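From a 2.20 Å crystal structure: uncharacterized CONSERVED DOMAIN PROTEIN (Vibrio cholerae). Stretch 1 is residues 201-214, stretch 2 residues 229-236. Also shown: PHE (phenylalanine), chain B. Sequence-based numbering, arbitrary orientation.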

# COMPACT_ATOMS: atom_id res chain seq x y z
N ILE A 201 25.97 -0.92 9.56
CA ILE A 201 24.83 -1.65 9.01
C ILE A 201 24.38 -2.71 10.02
O ILE A 201 24.70 -3.93 9.92
CB ILE A 201 25.19 -2.23 7.63
CG1 ILE A 201 25.57 -1.09 6.70
CG2 ILE A 201 24.02 -3.11 6.99
CD1 ILE A 201 24.47 0.01 6.51
N ASP A 202 23.62 -2.21 10.98
CA ASP A 202 23.07 -3.02 12.05
C ASP A 202 21.65 -2.51 12.24
O ASP A 202 21.45 -1.32 12.36
CB ASP A 202 23.93 -2.77 13.29
CG ASP A 202 23.36 -3.33 14.58
OD1 ASP A 202 22.17 -3.04 14.93
OD2 ASP A 202 24.17 -4.03 15.31
N ASN A 203 20.68 -3.43 12.32
CA ASN A 203 19.26 -3.08 12.46
C ASN A 203 18.87 -2.42 13.78
O ASN A 203 18.00 -1.57 13.82
CB ASN A 203 18.42 -4.36 12.25
CG ASN A 203 18.61 -4.93 10.85
OD1 ASN A 203 18.17 -4.30 9.85
ND2 ASN A 203 19.29 -6.08 10.74
N THR A 204 19.55 -2.80 14.85
CA THR A 204 19.34 -2.22 16.16
C THR A 204 19.83 -0.79 16.17
O THR A 204 19.13 0.10 16.64
CB THR A 204 20.11 -2.97 17.25
OG1 THR A 204 19.87 -4.40 17.12
CG2 THR A 204 19.67 -2.48 18.65
N VAL A 205 21.01 -0.55 15.65
CA VAL A 205 21.49 0.84 15.45
C VAL A 205 20.56 1.64 14.54
O VAL A 205 20.12 2.72 14.91
CB VAL A 205 22.95 0.91 14.91
CG1 VAL A 205 23.37 2.38 14.56
CG2 VAL A 205 23.93 0.33 15.95
N ALA A 206 20.24 1.08 13.37
CA ALA A 206 19.37 1.77 12.41
C ALA A 206 18.05 2.18 13.08
O ALA A 206 17.57 3.26 12.86
CB ALA A 206 19.11 0.92 11.13
N SER A 207 17.48 1.36 13.92
CA SER A 207 16.18 1.67 14.47
C SER A 207 16.26 2.67 15.64
O SER A 207 15.26 3.15 16.11
CB SER A 207 15.49 0.37 14.90
OG SER A 207 16.07 -0.06 16.13
N ALA A 208 17.46 2.98 16.10
CA ALA A 208 17.67 3.90 17.18
C ALA A 208 18.66 5.00 16.80
O ALA A 208 19.28 5.59 17.66
CB ALA A 208 18.20 3.14 18.40
N ILE A 209 18.80 5.28 15.51
CA ILE A 209 19.83 6.19 15.04
C ILE A 209 19.61 7.60 15.63
O ILE A 209 20.58 8.29 15.97
CB ILE A 209 19.89 6.19 13.48
CG1 ILE A 209 21.10 6.96 12.96
CG2 ILE A 209 18.60 6.77 12.84
CD1 ILE A 209 22.42 6.29 13.19
N GLU A 210 18.36 8.02 15.81
CA GLU A 210 18.08 9.34 16.40
C GLU A 210 18.67 9.46 17.80
O GLU A 210 19.25 10.47 18.14
CB GLU A 210 16.58 9.69 16.38
CG GLU A 210 15.98 9.59 14.94
CD GLU A 210 14.83 10.58 14.63
OE1 GLU A 210 14.87 11.74 15.12
OE2 GLU A 210 13.91 10.18 13.86
N GLY A 211 18.52 8.40 18.60
CA GLY A 211 19.08 8.38 19.94
C GLY A 211 20.60 8.34 19.91
O GLY A 211 21.27 8.97 20.75
N MSE A 212 21.17 7.62 18.95
CA MSE A 212 22.62 7.62 18.82
C MSE A 212 23.11 9.05 18.55
O MSE A 212 24.09 9.49 19.11
CB MSE A 212 23.10 6.68 17.73
CG MSE A 212 24.54 6.87 17.34
SE MSE A 212 25.17 5.51 16.06
CE MSE A 212 25.48 4.05 17.38
N ILE A 213 22.40 9.76 17.70
CA ILE A 213 22.85 11.06 17.26
C ILE A 213 22.65 12.09 18.38
O ILE A 213 23.48 12.99 18.54
CB ILE A 213 22.22 11.45 15.89
CG1 ILE A 213 23.00 10.70 14.81
CG2 ILE A 213 22.28 12.98 15.64
CD1 ILE A 213 22.41 10.68 13.49
N VAL A 214 21.63 11.89 19.20
CA VAL A 214 21.40 12.78 20.31
C VAL A 214 22.58 12.67 21.27
O VAL A 214 23.14 13.68 21.64
CB VAL A 214 20.04 12.50 21.05
CG1 VAL A 214 20.00 13.23 22.46
CG2 VAL A 214 18.88 12.97 20.19
N SER A 229 20.40 6.74 5.00
CA SER A 229 19.36 7.06 5.97
C SER A 229 20.01 7.66 7.24
O SER A 229 19.40 8.46 7.93
CB SER A 229 18.50 5.82 6.30
OG SER A 229 19.32 4.70 6.69
N TYR A 230 21.25 7.31 7.53
CA TYR A 230 21.85 7.87 8.74
C TYR A 230 22.23 9.37 8.58
O TYR A 230 22.12 10.12 9.55
CB TYR A 230 23.05 7.08 9.19
CG TYR A 230 22.82 5.61 9.47
CD1 TYR A 230 21.57 5.09 9.71
CD2 TYR A 230 23.90 4.75 9.58
CE1 TYR A 230 21.39 3.76 9.96
CE2 TYR A 230 23.75 3.42 9.87
CZ TYR A 230 22.49 2.92 10.04
OH TYR A 230 22.38 1.59 10.33
N VAL A 231 22.64 9.78 7.38
CA VAL A 231 23.06 11.16 7.10
C VAL A 231 21.81 12.03 7.17
O VAL A 231 21.84 13.14 7.73
CB VAL A 231 23.82 11.30 5.75
CG1 VAL A 231 22.89 11.10 4.56
CG2 VAL A 231 24.40 12.66 5.61
N GLU A 232 20.70 11.48 6.68
CA GLU A 232 19.40 12.15 6.77
C GLU A 232 19.08 12.53 8.22
O GLU A 232 18.41 13.54 8.45
CB GLU A 232 18.27 11.30 6.14
CG GLU A 232 18.22 11.38 4.59
CD GLU A 232 17.53 10.17 3.90
OE1 GLU A 232 16.80 9.39 4.56
OE2 GLU A 232 17.72 10.01 2.68
N ARG A 233 19.56 11.77 9.22
CA ARG A 233 19.21 12.05 10.61
C ARG A 233 20.30 12.75 11.37
O ARG A 233 20.20 12.85 12.58
CB ARG A 233 18.90 10.75 11.36
CG ARG A 233 17.71 10.00 10.85
CD ARG A 233 16.42 10.79 11.01
NE ARG A 233 15.38 9.98 10.37
CZ ARG A 233 14.12 10.35 10.14
NH1 ARG A 233 13.29 9.46 9.56
NH2 ARG A 233 13.67 11.56 10.49
N GLY A 234 21.38 13.15 10.70
CA GLY A 234 22.45 13.93 11.36
C GLY A 234 23.87 13.39 11.43
O GLY A 234 24.73 14.04 11.98
N ALA A 235 24.12 12.22 10.86
CA ALA A 235 25.50 11.82 10.60
C ALA A 235 26.12 12.90 9.70
O ALA A 235 25.46 13.47 8.85
CB ALA A 235 25.55 10.45 9.90
N ILE A 236 27.40 13.18 9.86
CA ILE A 236 28.04 14.18 8.98
C ILE A 236 28.27 13.73 7.53
O ILE A 236 28.27 14.54 6.61
CB ILE A 236 29.33 14.70 9.58
CG1 ILE A 236 30.39 13.61 9.70
CG2 ILE A 236 29.03 15.31 10.93
CD1 ILE A 236 31.73 14.16 10.19
N PHE B . 22.42 -5.51 6.01
CA PHE B . 21.57 -5.53 7.27
C PHE B . 21.33 -7.01 7.68
O PHE B . 22.12 -7.88 7.20
CB PHE B . 20.27 -4.73 7.10
CG PHE B . 20.48 -3.22 7.17
CD1 PHE B . 20.76 -2.60 8.40
CD2 PHE B . 20.42 -2.44 6.04
CE1 PHE B . 20.98 -1.26 8.48
CE2 PHE B . 20.63 -1.09 6.11
CZ PHE B . 20.91 -0.48 7.32
OXT PHE B . 20.43 -7.37 8.47

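The two stretches pack without a single hydrogen bond between them; 459 Å² of surface is buried, counting both sides, and the contact is made largely by Y230, I209 and I213, with R233 and E210 at its margin. Y230 contributes the most. Its CA-to-CB bond points sideways to stretch 1, but chi1 at -57° (m) directs the ring to the start of stretch 1, where its hydroxyl end lies. There Y230 OH lies close to the A206 methyl (Y230 OH to A206 CB, 3.4 Å) and near the backbone of D202 (Y230 OH to D202 O, 3.7 Å). The buried hydroxyl is not left unsatisfied, since it is hydrogen-bonded to a residue just outside the stretches.

I209 packs on this ring. Its CB points toward stretch 2, and the t, p conformation (chi1 -171°, chi2 71°) carries I209 CD1 over one face of the Y230 ring, 4.0 Å from the centroid and 21° off the ring normal, in a CH-pi contact. I209 CG1 rests 3.8 Å from Y230 CD1, while the other branch, I209 CG2, meets the aliphatic part of R233 at CG (3.9 Å). A beta-branched side chain thus touches both neighbours at once. A206 approaches the same ring more obliquely, and its small methyl fits in close, with A206 CB 3.8 Å from Y230 CE1.

One turn further along, I213 adopts m, t (chi1 -79°, chi2 166°), an extended side chain that drives CD1 into the turn ending stretch 2. I213 CD1 lies 3.2 Å from R233 O and 3.5 Å from A235 N, mostly against backbone, with I213 CD1 also 4.1 Å from R233 CB. That turn is closed by Y230 O, which accepts from R233 N (3.1 Å) and A235 N (3.2 Å). G234 has phi/psi of 120/1, where a CB would be jammed against the preceding carbonyl oxygen; it would also lie 3.1 Å from I213 CG2.

At the exposed margin, R233 bends back through m, m and then extends, bringing its guanidinium to E210. The salt bridge is long, 3.6 Å from E210 OE2 to R233 NH2, and the carboxylate oxygen lies over one face of the guanidinium, so the attraction is between charges and no N-H points at it.

The start of stretch 1 is fixed by D202, whose t rotamer lets D202 OD1 cap the helix, accepting from V205 N at 2.8 Å and weakly from T204 N at 2.6 Å. Beside it, the CA-to-CB bond of N203 points away from stretch 2, and N203 ND2 donates to OXT of the bound phenylalanine (2.8 Å).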